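Local coordinates for protein hydrolase (Rhizobium meliloti, PDB 5HOE) that acts as an octameric carbohydrate acetylesterase of the SGNH hydrolase clan, probably releasing acetyl groups from sugar esters, at residues K16-F22 with L98-M104; L67-S73 with R81-Y87; S25-G29 with Q46-G50; L149-P153 with L178-Y182. One frame throughout, in Å; residues are numbered along the deposited sequence. Where two conformers were deposited one is given.

Overall arrangement
From the N terminus, strand 17-23 enters a parallel sheet between strands 60-66 and 100-104 and runs into helix 25-28, which begins at Ser25. Interaction 3 closes the first short loop, setting helix 25-28 against the start of helix 48-56. After strand 60-66, interaction 2 folds the loop 67-73 onto the start of helix 84-95, and a phosphate ion touches both interactions. Interaction 1 then joins strand 17-23 to strand 100-104, so that interactions 2 and 3, themselves in series, both lie within its span. Interaction 4 follows separately, packing helix 171-189 on strand 147-152. Strands 100-104 and 147-152 are sheet neighbours, which ties interactions 1 and 4 together.

Interaction 1: residues K16-F22 with L98-M104; sequences KRSVLCF and LDLVIIM
Ser18 O takes two backbone N-H groups from segment 98-104: Asp99 N lies 2.9 Å from it, and Leu100 N adds a weak bond to the same oxygen. The Asp99 side chain answers in the other direction. Its CG stands anti to its carbonyl carbon (chi1 -62°), which carries the carboxylate to the 16-22 backbone, and there OD1 accepts from Ser18 N at 2.9 Å on its anti side. OD2 faces Arg17, at the edge of a guanidinium turned almost perpendicular to the carboxylate. That salt bridge is long, Arg17 NH1 to Asp99 OD2, 3.9 Å, but one water accepts from Arg17 NH1 and donates to Asp99 OD2, and a second water also donates to OD2.

Beyond this polar end the backbone ladder is regular: Leu20 N to Leu100 O, Ile102 N to Leu20 O, Phe22 N to Ile102 O at 2.8 Å and 171°, and Met104 N to Phe22 O. On the sheet face with Val19 and Cys21, Val19 CG1 presses on Ile102 CD1 at 3.6 Å, and Trp48 and Met52 of helix 48-56 cover that side. On the other face Leu20 lies beside Val101, both pointing the same way, while Leu20 CB meets Leu98 CD1 at 4.1 Å. With strand 60-66 bonded along the far edge of 16-22, this is the parallel core pairing of the alpha/beta/alpha sandwich of SGNH hydrolases.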
loop_
_atom_site.group_PDB
_atom_site.type_symbol
_atom_site.label_atom_id
_atom_site.label_comp_id
_atom_site.label_asym_id
_atom_site.label_seq_id
_atom_site.Cartn_x
_atom_site.Cartn_y
_atom_site.Cartn_z
ATOM N N LYS A 16 23.040 -37.774 -6.647
ATOM C CA LYS A 16 22.121 -37.236 -7.640
ATOM C C LYS A 16 22.194 -35.720 -7.641
ATOM O O LYS A 16 22.514 -35.104 -6.628
ATOM C CB LYS A 16 20.693 -37.672 -7.330
ATOM C CG LYS A 16 19.736 -37.477 -8.506
ATOM C CD LYS A 16 18.445 -38.269 -8.358
ATOM C CE LYS A 16 18.700 -39.739 -8.084
ATOM N NZ LYS A 16 19.856 -40.286 -8.850
ATOM N N ARG A 17 21.897 -35.101 -8.773
ATOM C CA ARG A 17 21.861 -33.649 -8.823
ATOM C C ARG A 17 20.522 -33.171 -9.346
ATOM O O ARG A 17 19.926 -33.781 -10.239
ATOM C CB ARG A 17 22.997 -33.069 -9.634
ATOM C CG ARG A 17 23.297 -33.786 -10.928
ATOM C CD ARG A 17 24.733 -33.568 -11.389
ATOM N NE ARG A 17 25.511 -32.762 -10.452
ATOM C CZ ARG A 17 26.826 -32.858 -10.283
ATOM N NH1 ARG A 17 27.422 -32.073 -9.391
ATOM N NH2 ARG A 17 27.544 -33.728 -10.988
ATOM N N SER A 18 20.068 -32.074 -8.766
ATOM C CA SER A 18 18.742 -31.536 -9.002
ATOM C C SER A 18 18.836 -30.269 -9.837
ATOM O O SER A 18 19.710 -29.411 -9.610
ATOM C CB SER A 18 18.061 -31.260 -7.660
ATOM O OG SER A 18 17.807 -32.500 -7.021
ATOM N N VAL A 19 17.947 -30.182 -10.824
ATOM C CA VAL A 19 17.920 -29.086 -11.774
ATOM C C VAL A 19 16.496 -28.530 -11.837
ATOM O O VAL A 19 15.563 -29.244 -12.227
ATOM C CB VAL A 19 18.386 -29.531 -13.169
ATOM C CG1 VAL A 19 18.410 -28.340 -14.098
ATOM C CG2 VAL A 19 19.771 -30.197 -13.091
ATOM N N LEU A 20 16.338 -27.256 -11.476
ATOM C CA LEU A 20 15.053 -26.571 -11.520
ATOM C C LEU A 20 14.910 -25.843 -12.853
ATOM O O LEU A 20 15.774 -25.048 -13.225
ATOM C CB LEU A 20 14.981 -25.551 -10.379
ATOM C CG LEU A 20 13.772 -24.592 -10.406
ATOM C CD1 LEU A 20 12.505 -25.386 -10.285
ATOM C CD2 LEU A 20 13.842 -23.522 -9.310
ATOM N N CYS A 21 13.808 -26.099 -13.557
ATOM C CA CYS A 21 13.556 -25.480 -14.856
ATOM C C CYS A 21 12.450 -24.429 -14.719
ATOM O O CYS A 21 11.272 -24.767 -14.594
ATOM C CB CYS A 21 13.183 -26.547 -15.872
ATOM S SG CYS A 21 14.464 -27.820 -16.084
ATOM N N PHE A 22 12.834 -23.159 -14.727
ATOM C CA PHE A 22 11.909 -22.053 -14.462
ATOM C C PHE A 22 11.572 -21.318 -15.762
ATOM O O PHE A 22 12.462 -20.745 -16.399
ATOM C CB PHE A 22 12.546 -21.101 -13.448
ATOM C CG PHE A 22 11.576 -20.116 -12.818
ATOM C CD1 PHE A 22 10.534 -20.561 -12.006
ATOM C CD2 PHE A 22 11.726 -18.748 -12.992
ATOM C CE1 PHE A 22 9.658 -19.662 -11.422
ATOM C CE2 PHE A 22 10.846 -17.859 -12.402
ATOM C CZ PHE A 22 9.828 -18.325 -11.605
ATOM N N LEU A 98 19.619 -27.733 -4.655
ATOM C CA LEU A 98 19.609 -27.576 -6.104
ATOM C C LEU A 98 21.031 -27.374 -6.591
ATOM O O LEU A 98 21.774 -26.568 -6.023
ATOM C CB LEU A 98 18.761 -26.369 -6.533
ATOM C CG LEU A 98 17.242 -26.466 -6.356
ATOM C CD1 LEU A 98 16.641 -25.128 -6.692
ATOM C CD2 LEU A 98 16.650 -27.564 -7.247
ATOM N N ASP A 99 21.398 -28.089 -7.653
ATOM C CA ASP A 99 22.687 -27.895 -8.302
ATOM C C ASP A 99 22.650 -26.827 -9.388
ATOM O O ASP A 99 23.664 -26.162 -9.618
ATOM C CB ASP A 99 23.178 -29.221 -8.903
ATOM C CG ASP A 99 23.383 -30.289 -7.854
ATOM O OD1 ASP A 99 22.400 -30.964 -7.505
ATOM O OD2 ASP A 99 24.525 -30.460 -7.386
ATOM N N LEU A 100 21.503 -26.631 -10.041
ATOM C CA LEU A 100 21.402 -25.752 -11.198
ATOM C C LEU A 100 19.961 -25.265 -11.332
ATOM O O LEU A 100 19.016 -26.047 -11.160
ATOM C CB LEU A 100 21.792 -26.507 -12.472
ATOM C CG LEU A 100 21.676 -25.710 -13.777
ATOM C CD1 LEU A 100 22.645 -24.516 -13.813
ATOM C CD2 LEU A 100 21.920 -26.619 -14.980
ATOM N N VAL A 101 19.804 -23.985 -11.668
ATOM C CA VAL A 101 18.525 -23.406 -12.045
ATOM C C VAL A 101 18.662 -22.944 -13.483
ATOM O O VAL A 101 19.581 -22.184 -13.802
ATOM C CB VAL A 101 18.134 -22.236 -11.131
ATOM C CG1 VAL A 101 16.806 -21.654 -11.544
ATOM C CG2 VAL A 101 18.065 -22.696 -9.684
ATOM N N ILE A 102 17.786 -23.456 -14.355
ATOM C CA ILE A 102 17.705 -23.043 -15.754
ATOM C C ILE A 102 16.529 -22.085 -15.876
ATOM O O ILE A 102 15.409 -22.427 -15.477
ATOM C CB ILE A 102 17.507 -24.254 -16.687
ATOM C CG1 ILE A 102 18.607 -25.293 -16.445
ATOM C CG2 ILE A 102 17.510 -23.803 -18.153
ATOM C CD1 ILE A 102 18.441 -26.586 -17.209
ATOM N N ILE A 103 16.774 -20.890 -16.415
ATOM C CA ILE A 103 15.761 -19.846 -16.527
ATOM C C ILE A 103 15.586 -19.505 -17.994
ATOM O O ILE A 103 16.511 -18.974 -18.621
ATOM C CB ILE A 103 16.146 -18.576 -15.756
ATOM C CG1 ILE A 103 16.585 -18.911 -14.324
ATOM C CG2 ILE A 103 14.956 -17.635 -15.740
ATOM C CD1 ILE A 103 17.049 -17.704 -13.513
ATOM N N MET A 104 14.398 -19.777 -18.541
ATOM C CA MET A 104 14.069 -19.381 -19.908
ATOM C C MET A 104 12.811 -18.511 -19.833
ATOM O O MET A 104 11.692 -19.027 -19.764
ATOM C CB MET A 104 13.883 -20.570 -20.856
ATOM C CG MET A 104 13.715 -20.090 -22.318
ATOM S SD MET A 104 13.815 -21.337 -23.636
ATOM C CE MET A 104 12.551 -22.391 -22.999
HETATM O O HOH W 1 24.848 -32.721 -6.048
HETATM O O HOH W 2 27.257 -30.066 -7.962
#

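Interaction 2: residues L67-S73 with R81-Y87. With PO4 (phosphate ion), chain E.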
loop_
_atom_site.group_PDB
_atom_site.type_symbol
_atom_site.label_atom_id
_atom_site.label_comp_id
_atom_site.label_asym_id
_atom_site.label_seq_id
_atom_site.Cartn_x
_atom_site.Cartn_y
_atom_site.Cartn_z
ATOM N N LEU A 67 5.105 -21.769 -16.242
ATOM C CA LEU A 67 3.804 -21.130 -16.103
ATOM C C LEU A 67 3.513 -20.299 -17.341
ATOM O O LEU A 67 4.246 -19.354 -17.651
ATOM C CB LEU A 67 3.759 -20.265 -14.842
ATOM C CG LEU A 67 2.489 -19.449 -14.637
ATOM C CD1 LEU A 67 1.283 -20.367 -14.448
ATOM C CD2 LEU A 67 2.664 -18.527 -13.426
ATOM N N SER A 68 2.453 -20.658 -18.062
ATOM C CA SER A 68 2.070 -19.884 -19.235
ATOM C C SER A 68 1.884 -18.415 -18.876
ATOM O O SER A 68 1.354 -18.083 -17.813
ATOM C CB SER A 68 0.774 -20.448 -19.807
ATOM O OG SER A 68 0.996 -21.769 -20.280
ATOM N N ALA A 69 2.335 -17.538 -19.774
ATOM C CA ALA A 69 2.224 -16.077 -19.672
ATOM C C ALA A 69 3.150 -15.444 -18.631
ATOM O O ALA A 69 3.108 -14.205 -18.432
ATOM C CB ALA A 69 0.778 -15.597 -19.488
ATOM N N ARG A 70 4.028 -16.222 -18.009
ATOM C CA ARG A 70 4.938 -15.687 -16.993
ATOM C C ARG A 70 5.955 -14.721 -17.582
ATOM O O ARG A 70 6.536 -14.965 -18.653
ATOM C CB ARG A 70 5.683 -16.832 -16.289
ATOM C CG ARG A 70 6.718 -16.372 -15.257
ATOM C CD ARG A 70 7.361 -17.547 -14.588
ATOM N NE ARG A 70 6.626 -17.988 -13.423
ATOM C CZ ARG A 70 6.605 -19.237 -12.960
ATOM N NH1 ARG A 70 7.197 -20.248 -13.593
ATOM N NH2 ARG A 70 5.966 -19.481 -11.840
ATOM N N THR A 71 6.170 -13.618 -16.862
ATOM C CA THR A 71 7.171 -12.598 -17.182
ATOM C C THR A 71 8.398 -12.743 -16.266
ATOM O O THR A 71 8.360 -13.410 -15.229
ATOM C CB THR A 71 6.591 -11.207 -16.954
ATOM O OG1 THR A 71 6.404 -10.981 -15.541
ATOM C CG2 THR A 71 5.284 -11.010 -17.712
ATOM N N THR A 72 9.473 -12.021 -16.593
ATOM C CA THR A 72 10.621 -12.007 -15.679
ATOM C C THR A 72 10.256 -11.348 -14.334
ATOM O O THR A 72 10.434 -11.939 -13.252
ATOM C CB THR A 72 11.841 -11.295 -16.299
ATOM O OG1 THR A 72 11.570 -9.904 -16.508
ATOM C CG2 THR A 72 12.309 -11.949 -17.590
ATOM N N SER A 73 9.735 -10.110 -14.387
ATOM C CA SER A 73 9.605 -9.289 -13.189
ATOM C C SER A 73 8.486 -8.274 -13.301
ATOM O O SER A 73 8.543 -7.218 -12.648
ATOM C CB SER A 73 10.905 -8.546 -12.904
ATOM O OG SER A 73 11.305 -7.745 -14.009
ATOM N N ARG A 81 -0.838 -14.000 -11.148
ATOM C CA ARG A 81 0.043 -15.154 -11.001
ATOM C C ARG A 81 1.353 -15.043 -11.781
ATOM O O ARG A 81 2.199 -15.937 -11.651
ATOM C CB ARG A 81 -0.702 -16.421 -11.472
ATOM C CG ARG A 81 -1.941 -16.810 -10.624
ATOM C CD ARG A 81 -2.753 -17.930 -11.262
ATOM N NE ARG A 81 -3.453 -17.480 -12.472
ATOM C CZ ARG A 81 -4.345 -18.202 -13.148
ATOM N NH1 ARG A 81 -4.698 -19.415 -12.728
ATOM N NH2 ARG A 81 -4.898 -17.697 -14.240
ATOM N N LEU A 82 1.545 -13.986 -12.590
ATOM C CA LEU A 82 2.459 -14.061 -13.723
ATOM C C LEU A 82 3.837 -13.423 -13.510
ATOM O O LEU A 82 4.683 -13.517 -14.409
ATOM C CB LEU A 82 1.799 -13.489 -14.985
ATOM C CG LEU A 82 0.477 -14.161 -15.351
ATOM C CD1 LEU A 82 -0.093 -13.533 -16.628
ATOM C CD2 LEU A 82 0.628 -15.661 -15.504
ATOM N N ASN A 83 4.101 -12.785 -12.377
ATOM C CA ASN A 83 5.414 -12.188 -12.140
ATOM C C ASN A 83 6.387 -13.284 -11.695
ATOM O O ASN A 83 6.264 -13.842 -10.602
ATOM C CB ASN A 83 5.275 -11.085 -11.088
ATOM C CG ASN A 83 6.563 -10.314 -10.859
ATOM O OD1 ASN A 83 7.667 -10.866 -10.926
ATOM N ND2 ASN A 83 6.427 -9.038 -10.551
ATOM N N GLY A 84 7.371 -13.589 -12.527
ATOM C CA GLY A 84 8.294 -14.663 -12.193
ATOM C C GLY A 84 9.073 -14.395 -10.915
ATOM O O GLY A 84 9.275 -15.298 -10.087
ATOM N N SER A 85 9.507 -13.146 -10.732
ATOM C CA SER A 85 10.343 -12.784 -9.596
ATOM C C SER A 85 9.552 -12.805 -8.281
ATOM O O SER A 85 10.157 -12.831 -7.210
ATOM C CB SER A 85 10.984 -11.411 -9.837
ATOM O OG SER A 85 10.022 -10.369 -9.678
ATOM N N THR A 86 8.214 -12.755 -8.342
ATOM C CA THR A 86 7.421 -12.890 -7.122
ATOM C C THR A 86 7.454 -14.315 -6.571
ATOM O O THR A 86 7.401 -14.506 -5.352
ATOM C CB THR A 86 5.986 -12.433 -7.402
ATOM O OG1 THR A 86 6.001 -11.068 -7.825
ATOM C CG2 THR A 86 5.082 -12.589 -6.166
ATOM N N TYR A 87 7.499 -15.315 -7.451
ATOM C CA TYR A 87 7.409 -16.739 -7.113
ATOM C C TYR A 87 8.766 -17.425 -6.969
ATOM O O TYR A 87 8.872 -18.406 -6.224
ATOM C CB TYR A 87 6.617 -17.433 -8.239
ATOM C CG TYR A 87 6.286 -18.932 -8.185
ATOM C CD1 TYR A 87 7.175 -19.906 -8.660
ATOM C CD2 TYR A 87 5.039 -19.361 -7.741
ATOM C CE1 TYR A 87 6.835 -21.264 -8.645
ATOM C CE2 TYR A 87 4.696 -20.696 -7.731
ATOM C CZ TYR A 87 5.585 -21.644 -8.190
ATOM O OH TYR A 87 5.214 -22.982 -8.159
HETATM P P PO4 E . 3.118 -17.642 -23.398
HETATM O O1 PO4 E . 3.936 -17.900 -22.164
HETATM O O2 PO4 E . 4.035 -17.272 -24.533
HETATM O O3 PO4 E . 2.144 -18.716 -23.813
HETATM O O4 PO4 E . 2.127 -16.551 -23.156
HETATM O O HOH W 3 4.990 -16.365 -11.638
HETATM O O HOH W 4 8.613 -7.355 -9.564
#
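The turn that carries Ala69 N to the probable active site is backed by Leu82. Ala69 N, in the type II turn Leu67 to Arg70, donates to phosphate O1 at 2.9 Å; Ser25 N and Asn108 ND2 also bond this ion, consistent with the oxyanion hole of SGNH hydrolases. Behind the turn, Ala69 CB touches Leu82 CD1 at 3.6 Å, and the other Leu82 methyl, CD2, lies close to Ser68 O.

The backbones then run alongside each other: Thr71 N gives a nearly straight bond to Leu82 O (2.9 Å, 169°), Gly84 N one to Thr71 O, and Ser85 N a weak one to Thr72 O. Asn83 caps the new helix. Its OD1 accepts from Ser85 OG at 2.7 Å and from Thr86 N at 3.2 Å, both from the same face of the amide, with Thr86 N well above the plane.

Arg70 runs past Gly84 and bends at chi3 (-88°), bringing NH2 over one face of the Tyr87 ring, toward its rim, 3.4 Å from CD1. Leu67 CB covers the centre of a guanidinium face, a water accepts from NE, and Gly23 O takes NH1. Tyr87 stacks on Tyr87 of a neighbouring subunit. The contact thus joins the loop after strand 60-66 to the first turn of helix 84-95, with the Ser85 side chain touching Leu128 of helix 118-133.

Interaction 3: residues S25-G29 with Q46-G50. With PO4 (phosphate ion), chain E.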
loop_
_atom_site.group_PDB
_atom_site.type_symbol
_atom_site.label_atom_id
_atom_site.label_comp_id
_atom_site.label_asym_id
_atom_site.label_seq_id
_atom_site.Cartn_x
_atom_site.Cartn_y
_atom_site.Cartn_z
ATOM N N SER A 25 5.199 -20.577 -21.012
ATOM C CA SER A 25 4.526 -21.625 -21.779
ATOM C C SER A 25 5.504 -22.508 -22.549
ATOM O O SER A 25 5.180 -23.669 -22.855
ATOM C CB SER A 25 3.525 -21.019 -22.760
ATOM O OG SER A 25 4.181 -20.128 -23.654
ATOM N N LEU A 26 6.667 -21.969 -22.934
ATOM C CA LEU A 26 7.622 -22.809 -23.653
ATOM C C LEU A 26 8.129 -23.939 -22.770
ATOM O O LEU A 26 8.510 -25.002 -23.281
ATOM C CB LEU A 26 8.819 -21.997 -24.141
ATOM C CG LEU A 26 8.535 -20.754 -24.968
ATOM C CD1 LEU A 26 9.837 -20.002 -25.267
ATOM C CD2 LEU A 26 7.776 -21.129 -26.227
ATOM N N THR A 27 8.129 -23.728 -21.450
ATOM C CA THR A 27 8.554 -24.731 -20.480
ATOM C C THR A 27 7.375 -25.564 -19.983
ATOM O O THR A 27 7.485 -26.791 -19.875
ATOM C CB THR A 27 9.297 -24.034 -19.335
ATOM O OG1 THR A 27 10.485 -23.406 -19.864
ATOM C CG2 THR A 27 9.714 -25.020 -18.274
ATOM N N TRP A 28 6.245 -24.923 -19.693
ATOM C CA TRP A 28 5.018 -25.662 -19.375
ATOM C C TRP A 28 4.659 -26.647 -20.489
ATOM O O TRP A 28 4.268 -27.791 -20.225
ATOM C CB TRP A 28 3.857 -24.684 -19.141
ATOM C CG TRP A 28 2.564 -25.370 -18.741
ATOM C CD1 TRP A 28 2.272 -25.907 -17.520
ATOM C CD2 TRP A 28 1.404 -25.590 -19.563
ATOM N NE1 TRP A 28 1.011 -26.446 -17.527
ATOM C CE2 TRP A 28 0.461 -26.284 -18.770
ATOM C CE3 TRP A 28 1.078 -25.291 -20.900
ATOM C CZ2 TRP A 28 -0.788 -26.664 -19.252
ATOM C CZ3 TRP A 28 -0.168 -25.684 -21.377
ATOM C CH2 TRP A 28 -1.083 -26.369 -20.553
ATOM N N GLY A 29 4.792 -26.216 -21.746
ATOM C CA GLY A 29 4.553 -27.100 -22.877
ATOM C C GLY A 29 3.239 -26.831 -23.580
ATOM O O GLY A 29 2.449 -27.753 -23.821
ATOM N N GLN A 46 7.578 -34.974 -24.558
ATOM C CA GLN A 46 7.573 -34.048 -25.680
ATOM C C GLN A 46 7.819 -32.615 -25.231
ATOM O O GLN A 46 7.679 -31.683 -26.036
ATOM C CB GLN A 46 6.254 -34.157 -26.439
ATOM C CG GLN A 46 6.143 -35.442 -27.253
ATOM C CD GLN A 46 4.943 -35.438 -28.156
ATOM O OE1 GLN A 46 3.948 -34.780 -27.870
ATOM N NE2 GLN A 46 5.032 -36.162 -29.266
ATOM N N ARG A 47 8.141 -32.423 -23.955
ATOM C CA ARG A 47 8.558 -31.139 -23.416
ATOM C C ARG A 47 10.079 -31.068 -23.443
ATOM O O ARG A 47 10.763 -32.095 -23.418
ATOM C CB ARG A 47 8.064 -30.979 -21.977
ATOM C CG ARG A 47 6.578 -31.276 -21.798
ATOM C CD ARG A 47 5.922 -30.524 -20.663
ATOM N NE ARG A 47 6.012 -31.161 -19.352
ATOM C CZ ARG A 47 5.070 -31.923 -18.795
ATOM N NH1 ARG A 47 3.941 -32.232 -19.436
ATOM N NH2 ARG A 47 5.280 -32.419 -17.586
ATOM N N TRP A 48 10.617 -29.848 -23.492
ATOM C CA TRP A 48 12.071 -29.749 -23.484
ATOM C C TRP A 48 12.639 -30.288 -22.180
ATOM O O TRP A 48 13.684 -30.951 -22.182
ATOM C CB TRP A 48 12.553 -28.336 -23.808
ATOM C CG TRP A 48 12.459 -27.272 -22.714
ATOM C CD1 TRP A 48 11.545 -26.247 -22.657
ATOM C CD2 TRP A 48 13.345 -27.069 -21.607
ATOM N NE1 TRP A 48 11.805 -25.432 -21.582
ATOM C CE2 TRP A 48 12.897 -25.920 -20.914
ATOM C CE3 TRP A 48 14.455 -27.759 -21.112
ATOM C CZ2 TRP A 48 13.524 -25.446 -19.755
ATOM C CZ3 TRP A 48 15.092 -27.276 -19.972
ATOM C CH2 TRP A 48 14.615 -26.139 -19.297
ATOM N N THR A 49 11.916 -30.091 -21.079
ATOM C CA THR A 49 12.364 -30.577 -19.782
ATOM C C THR A 49 12.489 -32.101 -19.775
ATOM O O THR A 49 13.493 -32.656 -19.299
ATOM C CB THR A 49 11.355 -30.115 -18.739
ATOM O OG1 THR A 49 10.046 -30.457 -19.211
ATOM C CG2 THR A 49 11.450 -28.584 -18.504
ATOM N N GLY A 50 11.479 -32.803 -20.307
ATOM C CA GLY A 50 11.516 -34.261 -20.307
ATOM C C GLY A 50 12.547 -34.818 -21.269
ATOM O O GLY A 50 13.175 -35.854 -20.998
HETATM P P PO4 E . 3.118 -17.642 -23.398
HETATM O O1 PO4 E . 3.936 -17.900 -22.164
HETATM O O2 PO4 E . 4.035 -17.272 -24.533
HETATM O O3 PO4 E . 2.144 -18.716 -23.813
HETATM O O4 PO4 E . 2.127 -16.551 -23.156
HETATM O O HOH W 5 8.430 -27.789 -22.872
#
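Thr27 and Trp48 hold the short helix of the GDSL motif, 25-28, against the start of helix 48-56. The direct hydrogen bond runs from Trp48 NE1 to Thr27 OG1, 3.0 Å long with an angle of 149° at the hydrogen. The hydroxyl lies in the plane of the indole, which reaches it because Trp48 CG sits between its own backbone N and carbonyl carbon (chi1 77°). Leu26 O approaches the same ring edge, 3.3 Å from Trp48 CD1.

A water makes the second polar link. It donates to Leu26 O at 2.8 Å and to Thr27 O, and accepts from Trp48 N, so the end of one helix and the beginning of the other share it.

Packing fills in around these bonds. Thr27 CG2 meets Thr49 CG2 at 4.0 Å, and that Thr49 methyl lies over the centre of a face of the Trp48 ring. Arg47 brings its CD to Trp28 O, 3.2 Å away, while its guanidinium is engaged by Glu64 and the carbonyl of Tyr42. Just after Trp28, Gly29 leaves the helix with a positive phi of 105°.

At the far end of the helix is Ser25, probably the nucleophile of a triad with His209 and Asp206. Ser25 N donates to phosphate O1 at 3.2 Å.

Interaction 4: residues L149-P153 with L178-Y182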
loop_
_atom_site.group_PDB
_atom_site.type_symbol
_atom_site.label_atom_id
_atom_site.label_comp_id
_atom_site.label_asym_id
_atom_site.label_seq_id
_atom_site.Cartn_x
_atom_site.Cartn_y
_atom_site.Cartn_z
ATOM N N LEU A 149 21.864 -21.246 -15.317
ATOM C CA LEU A 149 21.953 -21.232 -16.773
ATOM C C LEU A 149 20.854 -20.311 -17.291
ATOM O O LEU A 149 19.668 -20.632 -17.175
ATOM C CB LEU A 149 21.823 -22.636 -17.346
ATOM C CG LEU A 149 21.774 -22.730 -18.873
ATOM C CD1 LEU A 149 23.043 -22.172 -19.540
ATOM C CD2 LEU A 149 21.520 -24.171 -19.295
ATOM N N VAL A 150 21.257 -19.165 -17.845
ATOM C CA VAL A 150 20.338 -18.234 -18.494
ATOM C C VAL A 150 20.112 -18.717 -19.922
ATOM O O VAL A 150 21.073 -18.945 -20.665
ATOM C CB VAL A 150 20.930 -16.812 -18.494
ATOM C CG1 VAL A 150 20.066 -15.855 -19.309
ATOM C CG2 VAL A 150 21.095 -16.301 -17.058
ATOM N N VAL A 151 18.855 -18.857 -20.326
ATOM C CA VAL A 151 18.509 -19.282 -21.682
ATOM C C VAL A 151 17.746 -18.162 -22.353
ATOM O O VAL A 151 16.652 -17.789 -21.905
ATOM C CB VAL A 151 17.677 -20.576 -21.684
ATOM C CG1 VAL A 151 17.334 -21.029 -23.108
ATOM C CG2 VAL A 151 18.439 -21.671 -20.950
ATOM N N ALA A 152 18.302 -17.640 -23.438
ATOM C CA ALA A 152 17.541 -16.697 -24.233
ATOM C C ALA A 152 16.541 -17.476 -25.080
ATOM O O ALA A 152 16.927 -18.441 -25.762
ATOM C CB ALA A 152 18.454 -15.868 -25.144
ATOM N N PRO A 153 15.259 -17.127 -25.041
ATOM C CA PRO A 153 14.272 -17.841 -25.852
ATOM C C PRO A 153 14.478 -17.546 -27.328
ATOM O O PRO A 153 15.113 -16.543 -27.690
ATOM C CB PRO A 153 12.937 -17.269 -25.347
ATOM C CG PRO A 153 13.302 -15.874 -24.908
ATOM C CD PRO A 153 14.668 -15.997 -24.303
ATOM N N LEU A 178 17.233 -10.157 -27.293
ATOM C CA LEU A 178 17.438 -10.747 -25.969
ATOM C C LEU A 178 18.695 -11.608 -25.923
ATOM O O LEU A 178 19.403 -11.617 -24.907
ATOM C CB LEU A 178 16.213 -11.551 -25.537
ATOM C CG LEU A 178 14.895 -10.787 -25.360
ATOM C CD1 LEU A 178 13.834 -11.696 -24.747
ATOM C CD2 LEU A 178 15.047 -9.528 -24.505
ATOM N N SER A 179 18.999 -12.342 -27.002
ATOM C CA SER A 179 20.174 -13.208 -26.977
ATOM C C SER A 179 21.439 -12.428 -26.629
ATOM O O SER A 179 22.189 -12.815 -25.722
ATOM C CB SER A 179 20.339 -13.949 -28.293
ATOM O OG SER A 179 21.453 -14.811 -28.186
ATOM N N GLY A 180 21.714 -11.347 -27.366
ATOM C CA GLY A 180 22.917 -10.572 -27.098
ATOM C C GLY A 180 22.949 -9.972 -25.703
ATOM O O GLY A 180 23.988 -9.980 -25.034
ATOM N N LEU A 181 21.815 -9.435 -25.248
ATOM C CA LEU A 181 21.766 -8.822 -23.928
ATOM C C LEU A 181 21.868 -9.863 -22.824
ATOM O O LEU A 181 22.517 -9.609 -21.799
ATOM C CB LEU A 181 20.480 -8.012 -23.778
ATOM C CG LEU A 181 20.430 -6.753 -24.647
ATOM C CD1 LEU A 181 19.012 -6.158 -24.730
ATOM C CD2 LEU A 181 21.404 -5.745 -24.106
ATOM N N TYR A 182 21.239 -11.039 -23.006
ATOM C CA TYR A 182 21.366 -12.088 -21.992
ATOM C C TYR A 182 22.790 -12.624 -21.919
ATOM O O TYR A 182 23.253 -13.007 -20.840
ATOM C CB TYR A 182 20.403 -13.257 -22.261
ATOM C CG TYR A 182 18.932 -13.024 -21.959
ATOM C CD1 TYR A 182 18.406 -11.744 -21.796
ATOM C CD2 TYR A 182 18.070 -14.106 -21.815
ATOM C CE1 TYR A 182 17.044 -11.559 -21.521
ATOM C CE2 TYR A 182 16.718 -13.926 -21.545
ATOM C CZ TYR A 182 16.213 -12.653 -21.410
ATOM O OH TYR A 182 14.870 -12.515 -21.119
#
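Strand 149-152 and helix 178-182 run nearly antiparallel, their axes 8.1 Å apart at the closest and 159° between directions. This is one half of a beta-alpha-beta crossover: helix 171-189 leads back over the sheet from strand 147-152 to its parallel neighbour 192-195. Val150 and Ala152 point at the helix, whereas Val151 points away from it, packing on Ile102 and Met104.

Tyr182 supplies most of the helix side of the contact. Its CG stands anti to the carbonyl carbon (chi1 -74°), and the ring lies against the strand with its CD2-CE2 side. Val150 CG1 reaches CD2 of Tyr182 at 3.7 Å, the two side chains crossing at about a right angle, and Ala152 CA comes to 3.6 Å from that same CD2. Farther along, Pro153 CD meets Tyr182 CE2 at 4.0 Å. The ring is also bounded on its own helix, where Leu178 CB stands over one face toward the rim, and its hydroxyl bonds to Leu105 O.

Small residues let the backbones draw close: Ala152 CB sits 3.7 Å from Ser179 CA. Just past the strand, Pro153 CG touches Leu178 CD1 at 4.2 Å, and Val151 O lies near the plane of the Tyr182 ring, 3.9 Å from CE2.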